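Local coordinates for 4-alpha-glucanotransferase (PDB 1TZ7), which belongs to the 4-alpha-glucanotransferase family, whose members are also called amylomaltases or D-enzymes, and is built around a parallel (beta/alpha)8 barrel, at residues E284-W289 with K331-T336; W315-P318 with T323-N326; G411-L416 with K422-Y427; E440-V445 with K495-I500. All blocks are in the same frame, centred on the assembly; numbering follows the deposited sequence.

Contact 1: residues E284-W289 with K331-T336; sequences EGFRWW and KAPGKT
The ring of F286 meets P333 and T336 across the contact, and it is the one residue of 284-289 to do so. E284, two residues earlier, bonds forward to the helix. Its OE1 accepts the backbone N-H of W288 at 3.1 Å, measured from W288 N. The bond is nearly straight (165°) and comes in on the syn side, somewhat out of the carboxylate plane. It ties the loop to the first turn of helix 287-297. G285 has a positive phi and is the C-prime residue of the Schellman motif that ends helix 278-283. Its carbonyl is bound by K340 from helix 334-344. F286 follows at the N-cap position. Its CG stands anti to its carbonyl carbon (chi1 -59°), which turns the ring toward 331-336. P333 CG lies at the ring edge, near its plane, 4.0 Å from F286 CE2. T336 C lies obliquely to the ring, 3.9 Å from F286 CE1. The F286 and T336 side chains cross at about a right angle, with T336 CB 4.0 Å from F286 CE1. T336 is itself tied back, since T336 OG1 donates to P333 O at 3.1 Å from above the carbonyl plane. From helix 278-283, E282 touches P333 and T336, and W278 touches P333. L337 touches both F286 and W289, whose indole lies almost parallel to that of W278. P333 is the centre of an inverse gamma turn and sits at the N-cap of helix 334-344. The contact thus joins the N-terminal ends of two successive helices of the (beta/alpha)8 barrel, the first of them following directly on the Schellman motif that closes helix 278-283.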
# COMPACT_ATOMS: atom_id res chain seq x y z
N GLU A 284 -24.25 6.70 8.58
CA GLU A 284 -23.57 8.00 8.41
C GLU A 284 -23.24 8.28 6.94
O GLU A 284 -22.34 9.07 6.64
CB GLU A 284 -22.29 8.06 9.28
CG GLU A 284 -21.30 6.92 9.06
CD GLU A 284 -19.86 7.40 8.90
OE1 GLU A 284 -19.22 7.04 7.88
OE2 GLU A 284 -19.36 8.13 9.79
N GLY A 285 -23.96 7.63 6.02
CA GLY A 285 -23.83 7.90 4.60
C GLY A 285 -22.46 7.59 4.03
O GLY A 285 -22.03 8.20 3.05
N PHE A 286 -21.77 6.63 4.65
CA PHE A 286 -20.43 6.19 4.21
C PHE A 286 -19.43 7.34 4.14
O PHE A 286 -18.52 7.32 3.32
CB PHE A 286 -20.52 5.50 2.82
CG PHE A 286 -21.41 4.30 2.80
CD1 PHE A 286 -22.64 4.35 2.16
CD2 PHE A 286 -21.02 3.12 3.42
CE1 PHE A 286 -23.47 3.24 2.14
CE2 PHE A 286 -21.85 2.01 3.40
CZ PHE A 286 -23.07 2.06 2.76
N ARG A 287 -19.58 8.34 5.01
CA ARG A 287 -18.78 9.56 4.88
C ARG A 287 -17.32 9.37 5.31
O ARG A 287 -16.44 10.08 4.86
CB ARG A 287 -19.43 10.74 5.64
CG ARG A 287 -19.52 10.58 7.19
CD ARG A 287 -20.26 11.76 7.90
NE ARG A 287 -21.41 12.12 7.18
CZ ARG A 287 -22.68 11.82 7.45
NH1 ARG A 287 -23.11 11.22 8.56
NH2 ARG A 287 -23.55 12.23 6.57
N TRP A 288 -17.07 8.39 6.18
CA TRP A 288 -15.70 8.04 6.56
C TRP A 288 -14.95 7.43 5.37
O TRP A 288 -13.81 7.79 5.10
CB TRP A 288 -15.70 7.05 7.73
CG TRP A 288 -14.33 6.69 8.22
CD1 TRP A 288 -13.53 7.44 9.02
CD2 TRP A 288 -13.61 5.49 7.95
NE1 TRP A 288 -12.35 6.78 9.26
CE2 TRP A 288 -12.37 5.58 8.62
CE3 TRP A 288 -13.88 4.33 7.20
CZ2 TRP A 288 -11.41 4.56 8.56
CZ3 TRP A 288 -12.92 3.32 7.15
CH2 TRP A 288 -11.71 3.45 7.83
N TRP A 289 -15.61 6.53 4.65
CA TRP A 289 -15.02 5.93 3.46
C TRP A 289 -14.83 6.96 2.35
O TRP A 289 -13.84 6.93 1.64
CB TRP A 289 -15.89 4.76 2.97
CG TRP A 289 -15.44 3.45 3.50
CD1 TRP A 289 -16.04 2.71 4.49
CD2 TRP A 289 -14.29 2.71 3.11
NE1 TRP A 289 -15.33 1.56 4.72
CE2 TRP A 289 -14.25 1.54 3.88
CE3 TRP A 289 -13.27 2.92 2.16
CZ2 TRP A 289 -13.24 0.58 3.74
CZ3 TRP A 289 -12.27 1.97 2.03
CH2 TRP A 289 -12.26 0.82 2.81
N LYS A 331 -22.39 -10.43 5.35
CA LYS A 331 -22.62 -9.57 4.19
C LYS A 331 -22.36 -8.11 4.54
O LYS A 331 -22.78 -7.63 5.58
CB LYS A 331 -24.05 -9.73 3.67
CG LYS A 331 -24.37 -11.14 3.12
CD LYS A 331 -23.76 -11.36 1.74
CE LYS A 331 -24.08 -12.75 1.20
NZ LYS A 331 -22.91 -13.38 0.52
N ALA A 332 -21.64 -7.41 3.65
CA ALA A 332 -21.43 -5.97 3.76
C ALA A 332 -22.17 -5.25 2.61
O ALA A 332 -22.47 -5.86 1.59
CB ALA A 332 -19.93 -5.65 3.71
N PRO A 333 -22.47 -3.97 2.79
CA PRO A 333 -23.31 -3.23 1.85
C PRO A 333 -22.52 -2.62 0.68
O PRO A 333 -22.52 -1.41 0.50
CB PRO A 333 -23.91 -2.13 2.72
CG PRO A 333 -22.82 -1.82 3.72
CD PRO A 333 -22.01 -3.11 3.90
N GLY A 334 -21.86 -3.48 -0.10
CA GLY A 334 -20.97 -3.03 -1.16
C GLY A 334 -21.70 -2.29 -2.26
O GLY A 334 -21.20 -1.29 -2.78
N LYS A 335 -22.89 -2.78 -2.62
CA LYS A 335 -23.69 -2.15 -3.67
C LYS A 335 -24.03 -0.70 -3.31
O LYS A 335 -23.90 0.20 -4.13
CB LYS A 335 -24.97 -2.95 -3.92
CG LYS A 335 -24.84 -4.04 -5.01
CD LYS A 335 -24.86 -5.45 -4.41
CE LYS A 335 -26.28 -5.96 -4.23
NZ LYS A 335 -26.83 -6.54 -5.49
N THR A 336 -24.46 -0.49 -2.07
CA THR A 336 -24.82 0.86 -1.61
C THR A 336 -23.60 1.75 -1.47
O THR A 336 -23.65 2.94 -1.80
CB THR A 336 -25.58 0.78 -0.25
OG1 THR A 336 -25.44 -0.52 0.32
CG2 THR A 336 -27.07 0.93 -0.45

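Contact 2: residues W315-P318 with T323-N326; sequences WEVP and TAVN
One hydrogen bond joins W315 to A324. The indole NE1 of W315 donates to A324 O at 2.9 Å, with an N-H...O angle of 147°. The oxygen lies close to the ring plane, and the indole N sits in the carbonyl plane, on a lone pair. CG of W315 is anti to the backbone N (chi1 -171°), which carries the N-H edge of the indole out to the loop. Within 323-326 a weak bond runs from V325 N to T323 OG1.

Two further carbonyls come close to carbon atoms. The V325 carbonyl faces the same indole edge, with W315 CZ2 3.9 Å from V325 O. P318 CD approaches N326 O at 3.3 Å.

The apolar part is small. The methyl of A324 faces both the pyrrole edge of W315 and the valine: A324 CB is 4.1 Å from V317 CG1 and 4.3 Å from W315 CD1.

E316 points away from the loop, and its carboxylate forms salt bridges with K246 and R328. Strand 313-318 runs between strands 255-259 and 328-331 of an antiparallel sheet. V317 bonds through its backbone to V256, and E316 to R328. W315 also meets W329 edge-to-face and rests on P260. The loop 323-326 therefore folds back over the end of its own strand, on the way to the edge strand 328-331.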
# COMPACT_ATOMS: atom_id res chain seq x y z
N TRP A 315 -15.02 -12.07 6.46
CA TRP A 315 -14.88 -13.13 7.44
C TRP A 315 -14.75 -12.53 8.84
O TRP A 315 -13.87 -11.71 9.11
CB TRP A 315 -13.66 -13.99 7.11
CG TRP A 315 -13.54 -15.24 7.93
CD1 TRP A 315 -12.61 -15.50 8.89
CD2 TRP A 315 -14.38 -16.40 7.87
NE1 TRP A 315 -12.82 -16.75 9.43
CE2 TRP A 315 -13.90 -17.33 8.81
CE3 TRP A 315 -15.50 -16.76 7.10
CZ2 TRP A 315 -14.49 -18.58 9.02
CZ3 TRP A 315 -16.09 -18.01 7.30
CH2 TRP A 315 -15.58 -18.89 8.25
N GLU A 316 -15.65 -12.95 9.73
CA GLU A 316 -15.75 -12.37 11.07
C GLU A 316 -15.60 -13.48 12.13
O GLU A 316 -16.38 -14.42 12.16
CB GLU A 316 -17.12 -11.71 11.22
CG GLU A 316 -17.36 -11.05 12.56
CD GLU A 316 -18.75 -10.46 12.67
OE1 GLU A 316 -18.94 -9.29 12.27
OE2 GLU A 316 -19.66 -11.17 13.15
N VAL A 317 -14.58 -13.35 12.99
CA VAL A 317 -14.33 -14.35 14.04
C VAL A 317 -14.35 -13.71 15.46
O VAL A 317 -13.85 -12.62 15.66
CB VAL A 317 -12.96 -15.10 13.82
CG1 VAL A 317 -12.58 -15.11 12.34
CG2 VAL A 317 -11.85 -14.47 14.66
N PRO A 318 -14.95 -14.41 16.43
CA PRO A 318 -15.03 -13.92 17.83
C PRO A 318 -13.66 -13.60 18.45
O PRO A 318 -12.70 -14.37 18.31
CB PRO A 318 -15.68 -15.10 18.57
CG PRO A 318 -16.41 -15.86 17.53
CD PRO A 318 -15.62 -15.71 16.27
N THR A 323 -7.31 -18.92 16.42
CA THR A 323 -7.28 -19.07 14.96
C THR A 323 -8.56 -18.50 14.33
O THR A 323 -9.46 -18.04 15.03
CB THR A 323 -7.14 -20.56 14.58
OG1 THR A 323 -8.41 -21.21 14.64
CG2 THR A 323 -6.29 -21.32 15.61
N ALA A 324 -8.62 -18.55 13.00
CA ALA A 324 -9.75 -17.97 12.25
C ALA A 324 -10.74 -19.06 11.81
O ALA A 324 -11.57 -18.83 10.93
CB ALA A 324 -9.24 -17.20 11.04
N VAL A 325 -10.67 -20.23 12.43
CA VAL A 325 -11.46 -21.38 12.01
C VAL A 325 -12.95 -21.17 12.31
O VAL A 325 -13.81 -21.50 11.49
CB VAL A 325 -10.98 -22.69 12.71
CG1 VAL A 325 -11.97 -23.84 12.47
CG2 VAL A 325 -9.60 -23.08 12.22
N ASN A 326 -13.25 -20.63 13.49
CA ASN A 326 -14.63 -20.54 13.97
C ASN A 326 -15.26 -19.17 13.66
O ASN A 326 -15.88 -18.56 14.53
CB ASN A 326 -14.69 -20.81 15.47
CG ASN A 326 -14.63 -22.29 15.80
OD1 ASN A 326 -15.62 -22.89 16.20
ND2 ASN A 326 -13.46 -22.88 15.62

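Contact 3: residues G411-L416 with K422-Y427; sequences GWFENL and KRLFEY
A methyl group of L424 is the bump here, and the hollow is formed by W412 and F413, neighbours on helix 409-414. L424 CD2 lies 3.8 Å from F413 CE1 and 3.9 Å from F413 CD1, near the plane of that ring and at its edge. It also meets the far end of the indole, W412 CH2, at 4.2 Å, obliquely. Both W412 and F413 hold CG anti to the backbone N (F413 chi1 -178°), which brings the ends of their rings nearer to helix 418-428.

F425 fills the next place along. Its CZ comes to the edge of the phenyl ring of F413, in plane, with F425 CZ 3.9 Å from F413 CZ. The two side chains cross at about a right angle. Past the helix end, L416 CD2 lies over one face of W412, 3.5 Å above the indole plane and offset toward the rim.

The polar edge of W412 is satisfied outside the contact, where NE1 bonds to Y382 OH. R421 makes a cation-pi contact with F413 and also hydrogen-bonds the F413 carbonyl. L441 packs on W412 and L424, and V437 on F413, so helix 437-447 also packs against these residues. The contact is one of two consecutive helices packed side by side across a short connection, in the helical link between strands 397-400 and 452-456 of the barrel.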
# COMPACT_ATOMS: atom_id res chain seq x y z
N GLY A 411 12.01 -16.94 -8.93
CA GLY A 411 12.01 -17.78 -7.74
C GLY A 411 10.80 -18.71 -7.70
O GLY A 411 10.89 -19.84 -7.22
N TRP A 412 9.68 -18.22 -8.20
CA TRP A 412 8.48 -19.04 -8.36
C TRP A 412 8.76 -20.20 -9.32
O TRP A 412 8.36 -21.34 -9.06
CB TRP A 412 7.33 -18.16 -8.89
CG TRP A 412 6.22 -18.90 -9.56
CD1 TRP A 412 5.17 -19.53 -8.95
CD2 TRP A 412 6.02 -19.08 -10.97
NE1 TRP A 412 4.34 -20.09 -9.89
CE2 TRP A 412 4.84 -19.82 -11.14
CE3 TRP A 412 6.74 -18.68 -12.11
CZ2 TRP A 412 4.35 -20.18 -12.40
CZ3 TRP A 412 6.25 -19.03 -13.36
CH2 TRP A 412 5.07 -19.78 -13.50
N PHE A 413 9.46 -19.91 -10.41
CA PHE A 413 9.76 -20.93 -11.40
C PHE A 413 10.70 -21.97 -10.84
O PHE A 413 10.60 -23.15 -11.18
CB PHE A 413 10.37 -20.30 -12.65
CG PHE A 413 10.66 -21.29 -13.74
CD1 PHE A 413 9.65 -21.72 -14.59
CD2 PHE A 413 11.94 -21.81 -13.90
CE1 PHE A 413 9.91 -22.64 -15.59
CE2 PHE A 413 12.20 -22.74 -14.90
CZ PHE A 413 11.19 -23.15 -15.74
N GLU A 414 11.63 -21.54 -9.99
CA GLU A 414 12.61 -22.45 -9.40
C GLU A 414 11.90 -23.59 -8.66
O GLU A 414 12.32 -24.73 -8.73
CB GLU A 414 13.54 -21.70 -8.44
CG GLU A 414 14.59 -22.58 -7.77
CD GLU A 414 15.53 -21.80 -6.87
OE1 GLU A 414 16.67 -22.26 -6.65
OE2 GLU A 414 15.13 -20.72 -6.38
N ASN A 415 10.82 -23.25 -7.95
CA ASN A 415 10.11 -24.21 -7.10
C ASN A 415 8.83 -24.73 -7.75
O ASN A 415 8.02 -25.40 -7.10
CB ASN A 415 9.77 -23.57 -5.74
CG ASN A 415 11.01 -23.19 -4.96
OD1 ASN A 415 11.95 -23.96 -4.86
ND2 ASN A 415 11.00 -21.99 -4.39
N LEU A 416 8.64 -24.42 -9.02
CA LEU A 416 7.42 -24.81 -9.73
C LEU A 416 7.42 -26.31 -10.02
O LEU A 416 8.41 -26.86 -10.51
CB LEU A 416 7.28 -24.02 -11.02
CG LEU A 416 5.92 -24.11 -11.74
CD1 LEU A 416 4.80 -23.57 -10.86
CD2 LEU A 416 5.97 -23.36 -13.06
N LYS A 422 5.09 -28.02 -17.25
CA LYS A 422 4.66 -28.58 -18.53
C LYS A 422 3.62 -27.68 -19.19
O LYS A 422 3.69 -27.41 -20.39
CB LYS A 422 4.07 -29.97 -18.33
CG LYS A 422 3.81 -30.72 -19.63
CD LYS A 422 3.58 -32.22 -19.37
CE LYS A 422 2.70 -32.85 -20.45
NZ LYS A 422 2.93 -34.31 -20.58
N ARG A 423 2.66 -27.22 -18.40
CA ARG A 423 1.62 -26.33 -18.88
C ARG A 423 2.20 -25.01 -19.39
O ARG A 423 1.74 -24.46 -20.39
CB ARG A 423 0.64 -26.04 -17.75
CG ARG A 423 -0.44 -27.13 -17.52
CD ARG A 423 -1.55 -26.61 -16.79
NE ARG A 423 -2.07 -27.21 -15.56
CZ ARG A 423 -1.56 -28.12 -14.72
NH1 ARG A 423 -0.33 -28.58 -14.70
NH2 ARG A 423 -2.38 -28.48 -13.76
N LEU A 424 3.22 -24.50 -18.69
CA LEU A 424 3.87 -23.25 -19.07
C LEU A 424 4.59 -23.41 -20.40
O LEU A 424 4.43 -22.58 -21.31
CB LEU A 424 4.86 -22.83 -17.97
CG LEU A 424 5.75 -21.61 -18.24
CD1 LEU A 424 4.91 -20.41 -18.58
CD2 LEU A 424 6.62 -21.32 -17.03
N PHE A 425 5.39 -24.47 -20.52
CA PHE A 425 6.15 -24.75 -21.73
C PHE A 425 5.22 -24.95 -22.93
O PHE A 425 5.51 -24.50 -24.03
CB PHE A 425 7.01 -26.01 -21.55
CG PHE A 425 8.11 -25.87 -20.51
CD1 PHE A 425 8.61 -27.00 -19.86
CD2 PHE A 425 8.65 -24.63 -20.19
CE1 PHE A 425 9.62 -26.89 -18.91
CE2 PHE A 425 9.66 -24.52 -19.23
CZ PHE A 425 10.14 -25.65 -18.60
N GLU A 426 4.10 -25.64 -22.70
CA GLU A 426 3.15 -25.93 -23.78
C GLU A 426 2.43 -24.65 -24.23
O GLU A 426 2.06 -24.52 -25.39
CB GLU A 426 2.14 -26.98 -23.32
CG GLU A 426 2.67 -28.40 -23.39
CD GLU A 426 1.70 -29.42 -22.81
OE1 GLU A 426 1.91 -30.64 -23.03
OE2 GLU A 426 0.73 -29.02 -22.14
N TYR A 427 2.24 -23.72 -23.30
CA TYR A 427 1.61 -22.44 -23.63
C TYR A 427 2.53 -21.61 -24.52
O TYR A 427 2.07 -20.93 -25.45
CB TYR A 427 1.25 -21.67 -22.37
CG TYR A 427 0.18 -20.61 -22.60
CD1 TYR A 427 0.51 -19.27 -22.69
CD2 TYR A 427 -1.16 -20.97 -22.73
CE1 TYR A 427 -0.46 -18.30 -22.91
CE2 TYR A 427 -2.14 -20.01 -22.95
CZ TYR A 427 -1.78 -18.67 -23.04
OH TYR A 427 -2.75 -17.72 -23.25

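Contact 4: residues E440-V445 with K495-I500; sequences ELIRLV and KKLLGI
The guanidinium of R443 has L497 over one face. L497 CD1 stands 3.5 Å above its plane, offset toward the rim, and is 3.5 Å from R443 NH2 and 3.8 Å from R443 CZ. The two helices are neighbours in the outer layer of the (beta/alpha)8 barrel. Helix 437-447 leads into the eighth strand, and helix 491-500 comes after it, near the end of the chain.

The nitrogens of R443 have other partners. NH1 hydrogen-bonds Y501 OH, just past helix 491-500, while NH2 has a long, weak ion pair with E439. The chain of R443 is extended from CG to NE (chi2 -180°), which carries the plane across to L497. A bound (4S)-2-methyl-2,4-pentanediol lies about 4 Å from this side chain, measured between nearest atoms.

L497 makes the close contacts of its segment, and it divides its two methyls between two partners. CD1 goes to the arginine. CD2 turns to I442, whose side chain also packs on I455 of the eighth strand. I442 and L497 cross at about a right angle, with I442 CG2 4.0 Å from L497 CD2.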
# COMPACT_ATOMS: atom_id res chain seq x y z
N GLU A 440 9.86 -14.09 -21.01
CA GLU A 440 8.76 -14.75 -21.72
C GLU A 440 7.41 -14.38 -21.12
O GLU A 440 6.43 -14.19 -21.84
CB GLU A 440 8.94 -16.28 -21.69
CG GLU A 440 9.08 -16.92 -23.06
CD GLU A 440 10.15 -16.26 -23.91
OE1 GLU A 440 9.80 -15.46 -24.80
OE2 GLU A 440 11.34 -16.54 -23.68
N LEU A 441 7.37 -14.27 -19.79
CA LEU A 441 6.12 -13.99 -19.09
C LEU A 441 5.80 -12.51 -19.12
O LEU A 441 4.63 -12.13 -19.10
CB LEU A 441 6.20 -14.49 -17.64
CG LEU A 441 6.30 -16.02 -17.46
CD1 LEU A 441 5.77 -16.45 -16.11
CD2 LEU A 441 5.58 -16.75 -18.58
N ILE A 442 6.83 -11.67 -19.16
CA ILE A 442 6.63 -10.25 -19.39
C ILE A 442 5.96 -10.02 -20.75
O ILE A 442 5.01 -9.27 -20.86
CB ILE A 442 7.97 -9.49 -19.31
CG1 ILE A 442 8.40 -9.32 -17.84
CG2 ILE A 442 7.85 -8.11 -19.97
CD1 ILE A 442 9.88 -9.01 -17.66
N ARG A 443 6.47 -10.70 -21.78
CA ARG A 443 5.88 -10.61 -23.12
C ARG A 443 4.40 -11.03 -23.12
O ARG A 443 3.58 -10.39 -23.76
CB ARG A 443 6.65 -11.49 -24.10
CG ARG A 443 7.97 -10.90 -24.55
CD ARG A 443 8.72 -11.78 -25.53
NE ARG A 443 10.08 -11.29 -25.78
CZ ARG A 443 10.41 -10.46 -26.77
NH1 ARG A 443 9.48 -10.02 -27.61
NH2 ARG A 443 11.67 -10.08 -26.92
N LEU A 444 4.09 -12.11 -22.40
CA LEU A 444 2.71 -12.62 -22.32
C LEU A 444 1.78 -11.58 -21.66
O LEU A 444 0.64 -11.39 -22.09
CB LEU A 444 2.67 -13.93 -21.53
CG LEU A 444 2.44 -15.27 -22.28
CD1 LEU A 444 2.70 -15.16 -23.76
CD2 LEU A 444 3.28 -16.36 -21.67
N VAL A 445 2.27 -10.94 -20.62
CA VAL A 445 1.50 -9.92 -19.94
C VAL A 445 1.30 -8.68 -20.86
O VAL A 445 0.21 -8.13 -20.93
CB VAL A 445 2.19 -9.50 -18.62
CG1 VAL A 445 1.60 -8.21 -18.07
CG2 VAL A 445 2.07 -10.61 -17.59
N LYS A 495 12.20 -0.81 -22.98
CA LYS A 495 11.64 0.21 -23.88
C LYS A 495 11.21 -0.42 -25.20
O LYS A 495 10.11 -0.17 -25.69
CB LYS A 495 12.66 1.32 -24.14
CG LYS A 495 12.14 2.47 -25.01
CD LYS A 495 13.20 3.57 -25.18
CE LYS A 495 12.67 4.73 -26.03
NZ LYS A 495 13.77 5.50 -26.67
N LYS A 496 12.10 -1.23 -25.78
CA LYS A 496 11.81 -1.94 -27.02
C LYS A 496 10.54 -2.79 -26.88
O LYS A 496 9.69 -2.80 -27.76
CB LYS A 496 12.99 -2.84 -27.41
CG LYS A 496 12.91 -3.39 -28.82
CD LYS A 496 14.19 -3.13 -29.59
CE LYS A 496 14.08 -3.58 -31.03
NZ LYS A 496 13.35 -2.59 -31.87
N LEU A 497 10.44 -3.50 -25.76
CA LEU A 497 9.31 -4.41 -25.53
C LEU A 497 7.99 -3.65 -25.45
O LEU A 497 7.00 -4.07 -26.03
CB LEU A 497 9.52 -5.21 -24.24
CG LEU A 497 9.82 -6.71 -24.40
CD1 LEU A 497 10.87 -6.96 -25.45
CD2 LEU A 497 10.24 -7.29 -23.07
N LEU A 498 7.98 -2.54 -24.71
CA LEU A 498 6.78 -1.73 -24.57
C LEU A 498 6.29 -1.26 -25.94
O LEU A 498 5.11 -1.27 -26.21
CB LEU A 498 7.04 -0.51 -23.66
CG LEU A 498 7.29 -0.79 -22.17
CD1 LEU A 498 7.22 0.51 -21.38
CD2 LEU A 498 6.30 -1.81 -21.61
N GLY A 499 7.23 -0.84 -26.80
CA GLY A 499 6.89 -0.36 -28.13
C GLY A 499 6.37 -1.47 -29.03
O GLY A 499 5.43 -1.26 -29.79
N ILE A 500 6.97 -2.65 -28.93
CA ILE A 500 6.55 -3.81 -29.73
C ILE A 500 5.10 -4.19 -29.44
O ILE A 500 4.36 -4.55 -30.35
CB ILE A 500 7.49 -5.03 -29.44
CG1 ILE A 500 8.86 -4.80 -30.09
CG2 ILE A 500 6.88 -6.32 -29.95
CD1 ILE A 500 9.97 -5.65 -29.48

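How the contacts relate
From the N terminus the chain first reaches the segments of contact 1. It closes a loop of 41 residues that includes the fourth barrel strand, 302-305, and two of the four strands of the antiparallel sheet, 313-318 and 328-331. Contact 2 lies within that span and closes a short loop of four residues after strand 313-318; its nearest atoms stay about 8 Å from contact 1. Contacts 3 and 4 follow in series, on a different part of the molecule. Contact 3 closes five residues, mostly the first turn of helix 418-428. Contact 4 spans the eighth strand and brings the last helix onto helix 437-447. These two touch where helix 437-447 packs on both helices of contact 3, for example Y427 CD1 to L444 CD2, 4.1 Å.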